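Local coordinates for protein beta-glucuronidase (uncultured Clostridium sp., PDB 6U7J) that probably hydrolyses beta-D-glucuronides as a gut microbial family 2 glycoside hydrolase, and is implicated in the reactivation of conjugated estrogens, at residues Gln255-Gly260 with Gly281-Gln286; Arg443-Thr448 with Gln460-Val465. One frame throughout, in Å; residues are numbered along the deposited sequence.

In the fold
Contact 1 (255-260 with 281-286) lies where the immunoglobulin-like domain hands over to the TIM barrel, and contact 2 (443-448 with 460-465) belongs to the barrel itself; their centres are about 20 Å apart. They meet through Ile285 and Arg283: Ile285 CG2 packs 3.8 Å from Pro444 CD, while Arg283 NH2 comes within 3.6 Å of Arg443 NH2. That closeness of like charges is probably eased by the salt bridge of Arg443 NH1 to Asp440 and by backbone carbonyls, among them Val409 O, which Arg443 NE bonds and Arg283 NH2 bonds weakly. Both contacts lie toward the N-terminal ends of the barrel strands, whereas TIM barrels carry their active sites at the C-terminal ends.

Contact 1. Residues Gln255-Gly260 with Gly281-Gln286; sequences QLWQPG and GIRTIQ
Trp257 and Arg283 stand side by side and point the same way, at the join between the immunoglobulin-like domain of this family 2 glycosidase and its TIM barrel. Trp257 CB lies 4.1 Å from Gly281 CA. With CG anti to the backbone N (chi1 -173°), the indole is directed alongside Arg283, and Gly281 CA and Arg283 CG both approach the ring obliquely. Arg283 takes the crowded first rotamer, CG between the backbone N and the carbonyl carbon (chi1 55°), which sets Arg283 CG 3.9 Å from Trp257 CE3; a bend at chi2 then redirects the rest of the chain. The guanidinium stands almost perpendicular to the indole, and Ile285 CD1 lies over the centre of one of its faces, 3.8 Å above the plane. Elsewhere in the contact, Leu256 and Ile282 cross at about a right angle, Leu256 CD2 against Ile282 CG2 at 3.9 Å. A single direct hydrogen bond joins the loop to the linker, Trp257 N to Ile282 O at 2.7 Å and nearly straight (176°), although the donor sits above the carbonyl plane. One water donates to Gln255 O (3.0 Å) and accepts from Ile282 N (2.8 Å). The junction is thus joined by one direct and one water-bridged backbone link and by apolar packing, while the indole N-H and Arg283 NE are taken up by barrel carbonyls, those of Asp353 and Pro407.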
ATOM      1  N   GLN B 255     -28.400 -16.131  39.187  1.00 50.37           N
ATOM      2  CA  GLN B 255     -27.161 -15.895  38.457  1.00 47.24           C
ATOM      3  C   GLN B 255     -27.295 -14.608  37.653  1.00 47.10           C
ATOM      4  O   GLN B 255     -28.122 -14.521  36.742  1.00 46.32           O
ATOM      5  CB  GLN B 255     -26.850 -17.073  37.537  1.00 49.38           C
ATOM      6  CG  GLN B 255     -26.840 -18.425  38.226  1.00 52.19           C
ATOM      7  CD  GLN B 255     -25.645 -18.604  39.141  1.00 58.70           C
ATOM      8  OE1 GLN B 255     -24.495 -18.544  38.703  1.00 58.67           O
ATOM      9  NE2 GLN B 255     -25.911 -18.825  40.423  1.00 59.25           N
ATOM     10  N   LEU B 256     -26.488 -13.612  37.993  1.00 44.62           N
ATOM     11  CA  LEU B 256     -26.648 -12.292  37.413  1.00 44.79           C
ATOM     12  C   LEU B 256     -26.039 -12.233  36.020  1.00 45.41           C
ATOM     13  O   LEU B 256     -25.117 -12.984  35.681  1.00 42.01           O
ATOM     14  CB  LEU B 256     -26.010 -11.232  38.316  1.00 43.62           C
ATOM     15  CG  LEU B 256     -26.707 -11.012  39.669  1.00 46.29           C
ATOM     16  CD1 LEU B 256     -26.094  -9.848  40.427  1.00 39.48           C
ATOM     17  CD2 LEU B 256     -28.197 -10.792  39.475  1.00 40.95           C
ATOM     18  N   TRP B 257     -26.589 -11.350  35.197  1.00 42.42           N
ATOM     19  CA  TRP B 257     -25.997 -11.071  33.899  1.00 39.52           C
ATOM     20  C   TRP B 257     -24.875 -10.064  34.124  1.00 40.45           C
ATOM     21  O   TRP B 257     -25.120  -8.928  34.551  1.00 38.99           O
ATOM     22  CB  TRP B 257     -27.049 -10.553  32.922  1.00 35.70           C
ATOM     23  CG  TRP B 257     -26.543 -10.392  31.506  1.00 33.67           C
ATOM     24  CD1 TRP B 257     -26.652 -11.292  30.490  1.00 35.04           C
ATOM     25  CD2 TRP B 257     -25.855  -9.259  30.963  1.00 36.66           C
ATOM     26  NE1 TRP B 257     -26.085 -10.792  29.346  1.00 38.39           N
ATOM     27  CE2 TRP B 257     -25.588  -9.541  29.610  1.00 35.14           C
ATOM     28  CE3 TRP B 257     -25.439  -8.030  31.491  1.00 38.84           C
ATOM     29  CZ2 TRP B 257     -24.920  -8.651  28.778  1.00 37.58           C
ATOM     30  CZ3 TRP B 257     -24.780  -7.142  30.661  1.00 38.66           C
ATOM     31  CH2 TRP B 257     -24.522  -7.459  29.319  1.00 36.79           C
ATOM     32  N   GLN B 258     -23.637 -10.486  33.864  1.00 36.50           N
ATOM     33  CA  GLN B 258     -22.517  -9.608  34.151  1.00 41.24           C
ATOM     34  C   GLN B 258     -21.788  -9.228  32.870  1.00 43.57           C
ATOM     35  O   GLN B 258     -21.677 -10.056  31.955  1.00 40.96           O
ATOM     36  CB  GLN B 258     -21.519 -10.273  35.118  1.00 41.69           C
ATOM     37  CG  GLN B 258     -22.130 -10.682  36.463  1.00 37.33           C
ATOM     38  CD  GLN B 258     -22.135  -9.561  37.499  1.00 49.06           C
ATOM     39  OE1 GLN B 258     -22.021  -8.371  37.164  1.00 53.34           O
ATOM     40  NE2 GLN B 258     -22.277  -9.938  38.769  1.00 50.78           N
ATOM     41  N   PRO B 259     -21.298  -7.991  32.772  1.00 42.36           N
ATOM     42  CA  PRO B 259     -20.384  -7.639  31.676  1.00 43.53           C
ATOM     43  C   PRO B 259     -19.247  -8.645  31.604  1.00 42.10           C
ATOM     44  O   PRO B 259     -18.628  -8.972  32.613  1.00 41.70           O
ATOM     45  CB  PRO B 259     -19.881  -6.244  32.066  1.00 42.38           C
ATOM     46  CG  PRO B 259     -20.934  -5.705  33.001  1.00 40.59           C
ATOM     47  CD  PRO B 259     -21.476  -6.889  33.735  1.00 42.58           C
ATOM     48  N   GLY B 260     -19.005  -9.176  30.408  1.00 37.56           N
ATOM     49  CA  GLY B 260     -17.976 -10.179  30.229  1.00 37.68           C
ATOM     50  C   GLY B 260     -18.345 -11.573  30.690  1.00 43.12           C
ATOM     51  O   GLY B 260     -17.589 -12.517  30.416  1.00 39.30           O
ATOM     52  N   GLY B 281     -31.975 -11.400  30.827  1.00 37.09           N
ATOM     53  CA  GLY B 281     -30.913 -11.348  31.811  1.00 36.46           C
ATOM     54  C   GLY B 281     -31.317 -10.533  33.018  1.00 38.69           C
ATOM     55  O   GLY B 281     -32.021  -9.530  32.910  1.00 39.75           O
ATOM     56  N   ILE B 282     -30.847 -10.970  34.182  1.00 38.77           N
ATOM     57  CA  ILE B 282     -31.090 -10.249  35.426  1.00 41.23           C
ATOM     58  C   ILE B 282     -29.858  -9.420  35.744  1.00 39.16           C
ATOM     59  O   ILE B 282     -28.768  -9.970  35.966  1.00 41.30           O
ATOM     60  CB  ILE B 282     -31.425 -11.203  36.584  1.00 43.51           C
ATOM     61  CG1 ILE B 282     -32.614 -12.100  36.210  1.00 42.69           C
ATOM     62  CG2 ILE B 282     -31.692 -10.393  37.858  1.00 40.38           C
ATOM     63  CD1 ILE B 282     -32.847 -13.253  37.173  1.00 44.30           C
ATOM     64  N   ARG B 283     -30.033  -8.103  35.780  1.00 36.76           N
ATOM     65  CA  ARG B 283     -28.940  -7.193  36.090  1.00 37.28           C
ATOM     66  C   ARG B 283     -29.520  -5.820  36.360  1.00 37.96           C
ATOM     67  O   ARG B 283     -30.514  -5.425  35.747  1.00 40.45           O
ATOM     68  CB  ARG B 283     -27.919  -7.113  34.942  1.00 38.07           C
ATOM     69  CG  ARG B 283     -28.509  -6.736  33.583  1.00 33.56           C
ATOM     70  CD  ARG B 283     -28.211  -5.296  33.257  1.00 37.69           C
ATOM     71  NE  ARG B 283     -28.855  -4.825  32.031  1.00 35.56           N
ATOM     72  CZ  ARG B 283     -30.072  -4.290  31.995  1.00 40.87           C
ATOM     73  NH1 ARG B 283     -30.791  -4.192  33.111  1.00 34.10           N
ATOM     74  NH2 ARG B 283     -30.578  -3.863  30.846  1.00 32.39           N
ATOM     75  N   THR B 284     -28.873  -5.088  37.258  1.00 41.45           N
ATOM     76  CA  THR B 284     -29.332  -3.767  37.655  1.00 40.68           C
ATOM     77  C   THR B 284     -28.401  -2.689  37.128  1.00 39.04           C
ATOM     78  O   THR B 284     -27.198  -2.908  36.958  1.00 40.40           O
ATOM     79  CB  THR B 284     -29.408  -3.643  39.174  1.00 42.78           C
ATOM     80  OG1 THR B 284     -28.073  -3.666  39.708  1.00 42.29           O
ATOM     81  CG2 THR B 284     -30.208  -4.788  39.757  1.00 38.34           C
ATOM     82  N   ILE B 285     -28.974  -1.505  36.925  1.00 41.59           N
ATOM     83  CA  ILE B 285     -28.258  -0.324  36.480  1.00 41.09           C
ATOM     84  C   ILE B 285     -28.560   0.807  37.437  1.00 41.61           C
ATOM     85  O   ILE B 285     -29.731   1.095  37.696  1.00 38.25           O
ATOM     86  CB  ILE B 285     -28.672   0.112  35.067  1.00 42.56           C
ATOM     87  CG1 ILE B 285     -28.528  -1.028  34.068  1.00 40.03           C
ATOM     88  CG2 ILE B 285     -27.891   1.371  34.671  1.00 36.32           C
ATOM     89  CD1 ILE B 285     -29.113  -0.676  32.722  1.00 40.20           C
ATOM     90  N   GLN B 286     -27.512   1.496  37.890  1.00 42.93           N
ATOM     91  CA  GLN B 286     -27.660   2.675  38.729  1.00 44.90           C
ATOM     92  C   GLN B 286     -26.536   3.659  38.431  1.00 43.16           C
ATOM     93  O   GLN B 286     -25.393   3.257  38.199  1.00 42.34           O
ATOM     94  CB  GLN B 286     -27.647   2.296  40.213  1.00 49.28           C
ATOM     95  CG  GLN B 286     -27.691   3.483  41.159  1.00 51.81           C
ATOM     96  CD  GLN B 286     -27.538   3.055  42.599  1.00 57.93           C
ATOM     97  OE1 GLN B 286     -28.085   2.031  43.007  1.00 60.55           O
ATOM     98  NE2 GLN B 286     -26.782   3.827  43.376  1.00 61.18           N
TER
HETATM   99  O   HOH W   1     -29.311 -13.272  34.268  1.00 38.70           O

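Contact 2. Residues Arg443-Thr448 with Gln460-Val465; sequences RPITGT and QFFDVV
In the TIM barrel, strand 445-449 runs parallel to strand 465-468, and residues 462-464, leading into the second strand, bond to the start of the first. Asp463 grips the backbone of Ile445 twice. Its main-chain N donates to Ile445 O at 2.9 Å (157°), in the carbonyl plane, and its carboxylate OD2 accepts from Ile445 N at 2.8 Å (146°) through the anti lone pair. Asp463 CG lies anti to its own carbonyl carbon, so that Asp463 OD2 comes 3.3 Å from Pro444 CA. The same OD2 forms a salt bridge with Arg437 NH1 of helix 424-439, a positive charge that would probably favour the ionised carboxylate. Arg437 NH2 also donates to Phe461 O, while Lys500 NZ serves Phe462 O, so two successive carbonyls are each met by a basic side chain. On its other flank strand 445-449 bonds to strand 409-416, where Thr446 pairs through its backbone with Trp412 and Ile414. Thr446 keeps OG1 anti to its backbone N, and from there the hydroxyl donates to Val464 O at 2.8 Å, approaching from well above the carbonyl plane. Phe462 lays one ring face against the strand backbone: Thr446 CA makes a CH-pi contact 4.1 Å from the ring centroid, 24° off the normal, and Gly447 N sits 3.5 Å from Phe462 CE2, above the same face.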
ATOM      1  N   ARG B 443     -33.557   2.663  32.238  1.00 43.62           N
ATOM      2  CA  ARG B 443     -32.276   2.843  31.559  1.00 44.60           C
ATOM      3  C   ARG B 443     -31.918   4.317  31.427  1.00 40.60           C
ATOM      4  O   ARG B 443     -32.781   5.143  31.105  1.00 37.47           O
ATOM      5  CB  ARG B 443     -32.280   2.197  30.164  1.00 40.27           C
ATOM      6  CG  ARG B 443     -32.035   0.696  30.134  1.00 38.27           C
ATOM      7  CD  ARG B 443     -32.156   0.187  28.681  1.00 38.83           C
ATOM      8  NE  ARG B 443     -32.141  -1.272  28.552  1.00 33.93           N
ATOM      9  CZ  ARG B 443     -33.235  -2.025  28.475  1.00 35.35           C
ATOM     10  NH1 ARG B 443     -34.432  -1.466  28.527  1.00 35.54           N
ATOM     11  NH2 ARG B 443     -33.137  -3.338  28.354  1.00 35.16           N
ATOM     12  N   PRO B 444     -30.662   4.662  31.679  1.00 37.49           N
ATOM     13  CA  PRO B 444     -30.182   6.027  31.434  1.00 39.21           C
ATOM     14  C   PRO B 444     -30.339   6.444  29.975  1.00 37.72           C
ATOM     15  O   PRO B 444     -30.377   5.618  29.063  1.00 36.16           O
ATOM     16  CB  PRO B 444     -28.696   5.955  31.808  1.00 36.24           C
ATOM     17  CG  PRO B 444     -28.533   4.715  32.571  1.00 40.95           C
ATOM     18  CD  PRO B 444     -29.652   3.786  32.283  1.00 35.70           C
ATOM     19  N   ILE B 445     -30.387   7.760  29.775  1.00 34.10           N
ATOM     20  CA  ILE B 445     -30.624   8.413  28.496  1.00 36.61           C
ATOM     21  C   ILE B 445     -29.425   9.306  28.203  1.00 37.53           C
ATOM     22  O   ILE B 445     -28.904   9.955  29.117  1.00 38.25           O
ATOM     23  CB  ILE B 445     -31.920   9.256  28.553  1.00 37.12           C
ATOM     24  CG1 ILE B 445     -33.141   8.363  28.716  1.00 33.76           C
ATOM     25  CG2 ILE B 445     -32.051  10.150  27.339  1.00 36.75           C
ATOM     26  CD1 ILE B 445     -33.237   7.333  27.662  1.00 40.04           C
ATOM     27  N   THR B 446     -28.994   9.361  26.935  1.00 37.44           N
ATOM     28  CA  THR B 446     -27.923  10.277  26.541  1.00 35.33           C
ATOM     29  C   THR B 446     -28.070  10.672  25.074  1.00 35.78           C
ATOM     30  O   THR B 446     -29.003  10.261  24.376  1.00 30.30           O
ATOM     31  CB  THR B 446     -26.533   9.674  26.790  1.00 36.97           C
ATOM     32  OG1 THR B 446     -25.530  10.670  26.560  1.00 41.23           O
ATOM     33  CG2 THR B 446     -26.267   8.505  25.857  1.00 36.09           C
ATOM     34  N   GLY B 447     -27.144  11.520  24.638  1.00 36.06           N
ATOM     35  CA  GLY B 447     -26.954  11.912  23.252  1.00 36.04           C
ATOM     36  C   GLY B 447     -25.572  12.526  23.178  1.00 38.34           C
ATOM     37  O   GLY B 447     -25.060  13.030  24.181  1.00 38.31           O
ATOM     38  N   THR B 448     -24.949  12.456  22.005  1.00 36.49           N
ATOM     39  CA  THR B 448     -23.561  12.874  21.905  1.00 33.28           C
ATOM     40  C   THR B 448     -23.455  14.307  21.407  1.00 35.46           C
ATOM     41  O   THR B 448     -24.231  14.760  20.562  1.00 32.08           O
ATOM     42  CB  THR B 448     -22.743  11.961  20.985  1.00 35.10           C
ATOM     43  OG1 THR B 448     -23.150  12.162  19.622  1.00 39.64           O
ATOM     44  CG2 THR B 448     -22.926  10.511  21.385  1.00 32.26           C
ATOM     45  N   GLN B 460     -28.442  18.968  29.831  1.00 40.36           N
ATOM     46  CA  GLN B 460     -29.066  18.891  31.150  1.00 40.99           C
ATOM     47  C   GLN B 460     -30.162  17.827  31.213  1.00 41.77           C
ATOM     48  O   GLN B 460     -30.477  17.347  32.306  1.00 37.60           O
ATOM     49  CB  GLN B 460     -29.638  20.251  31.555  1.00 40.94           C
ATOM     50  CG  GLN B 460     -30.801  20.732  30.687  1.00 40.82           C
ATOM     51  CD  GLN B 460     -30.316  21.477  29.451  1.00 45.85           C
ATOM     52  OE1 GLN B 460     -29.127  21.449  29.132  1.00 45.95           O
ATOM     53  NE2 GLN B 460     -31.231  22.141  28.749  1.00 42.86           N
ATOM     54  N   PHE B 461     -30.736  17.431  30.071  1.00 38.99           N
ATOM     55  CA  PHE B 461     -31.793  16.427  30.063  1.00 35.52           C
ATOM     56  C   PHE B 461     -31.270  15.000  30.144  1.00 40.25           C
ATOM     57  O   PHE B 461     -32.076  14.079  30.315  1.00 40.54           O
ATOM     58  CB  PHE B 461     -32.661  16.569  28.802  1.00 38.15           C
ATOM     59  CG  PHE B 461     -33.264  17.945  28.625  1.00 40.19           C
ATOM     60  CD1 PHE B 461     -33.983  18.542  29.644  1.00 40.57           C
ATOM     61  CD2 PHE B 461     -33.108  18.638  27.437  1.00 39.26           C
ATOM     62  CE1 PHE B 461     -34.531  19.810  29.483  1.00 43.24           C
ATOM     63  CE2 PHE B 461     -33.659  19.903  27.270  1.00 42.94           C
ATOM     64  CZ  PHE B 461     -34.371  20.489  28.297  1.00 41.15           C
ATOM     65  N   PHE B 462     -29.960  14.787  30.033  1.00 35.78           N
ATOM     66  CA  PHE B 462     -29.400  13.445  29.944  1.00 37.79           C
ATOM     67  C   PHE B 462     -28.928  12.969  31.309  1.00 38.24           C
ATOM     68  O   PHE B 462     -28.690  13.762  32.220  1.00 38.48           O
ATOM     69  CB  PHE B 462     -28.222  13.397  28.956  1.00 38.15           C
ATOM     70  CG  PHE B 462     -28.570  13.839  27.564  1.00 38.89           C
ATOM     71  CD1 PHE B 462     -29.857  13.669  27.061  1.00 38.72           C
ATOM     72  CD2 PHE B 462     -27.606  14.410  26.749  1.00 37.96           C
ATOM     73  CE1 PHE B 462     -30.176  14.072  25.769  1.00 37.87           C
ATOM     74  CE2 PHE B 462     -27.914  14.810  25.457  1.00 39.96           C
ATOM     75  CZ  PHE B 462     -29.202  14.646  24.967  1.00 38.69           C
ATOM     76  N   ASP B 463     -28.781  11.654  31.432  1.00 39.28           N
ATOM     77  CA  ASP B 463     -28.195  11.051  32.620  1.00 35.45           C
ATOM     78  C   ASP B 463     -26.682  10.911  32.514  1.00 43.42           C
ATOM     79  O   ASP B 463     -25.988  10.906  33.541  1.00 41.84           O
ATOM     80  CB  ASP B 463     -28.838   9.689  32.872  1.00 35.97           C
ATOM     81  CG  ASP B 463     -30.366   9.779  32.936  1.00 44.93           C
ATOM     82  OD1 ASP B 463     -30.873  10.528  33.801  1.00 49.37           O
ATOM     83  OD2 ASP B 463     -31.061   9.138  32.117  1.00 39.28           O
ATOM     84  N   VAL B 464     -26.154  10.803  31.296  1.00 40.09           N
ATOM     85  CA  VAL B 464     -24.718  10.790  31.044  1.00 37.82           C
ATOM     86  C   VAL B 464     -24.433  11.812  29.963  1.00 37.21           C
ATOM     87  O   VAL B 464     -25.222  11.964  29.022  1.00 38.76           O
ATOM     88  CB  VAL B 464     -24.226   9.386  30.619  1.00 37.72           C
ATOM     89  CG1 VAL B 464     -22.750   9.423  30.194  1.00 38.85           C
ATOM     90  CG2 VAL B 464     -24.429   8.392  31.743  1.00 34.84           C
ATOM     91  N   VAL B 465     -23.328  12.539  30.105  1.00 37.92           N
ATOM     92  CA  VAL B 465     -22.885  13.472  29.067  1.00 38.98           C
ATOM     93  C   VAL B 465     -21.874  12.765  28.176  1.00 39.57           C
ATOM     94  O   VAL B 465     -20.894  12.178  28.667  1.00 35.74           O
ATOM     95  CB  VAL B 465     -22.290  14.747  29.691  1.00 39.08           C
ATOM     96  CG1 VAL B 465     -21.641  15.615  28.607  1.00 38.75           C
ATOM     97  CG2 VAL B 465     -23.358  15.521  30.425  1.00 39.53           C
TER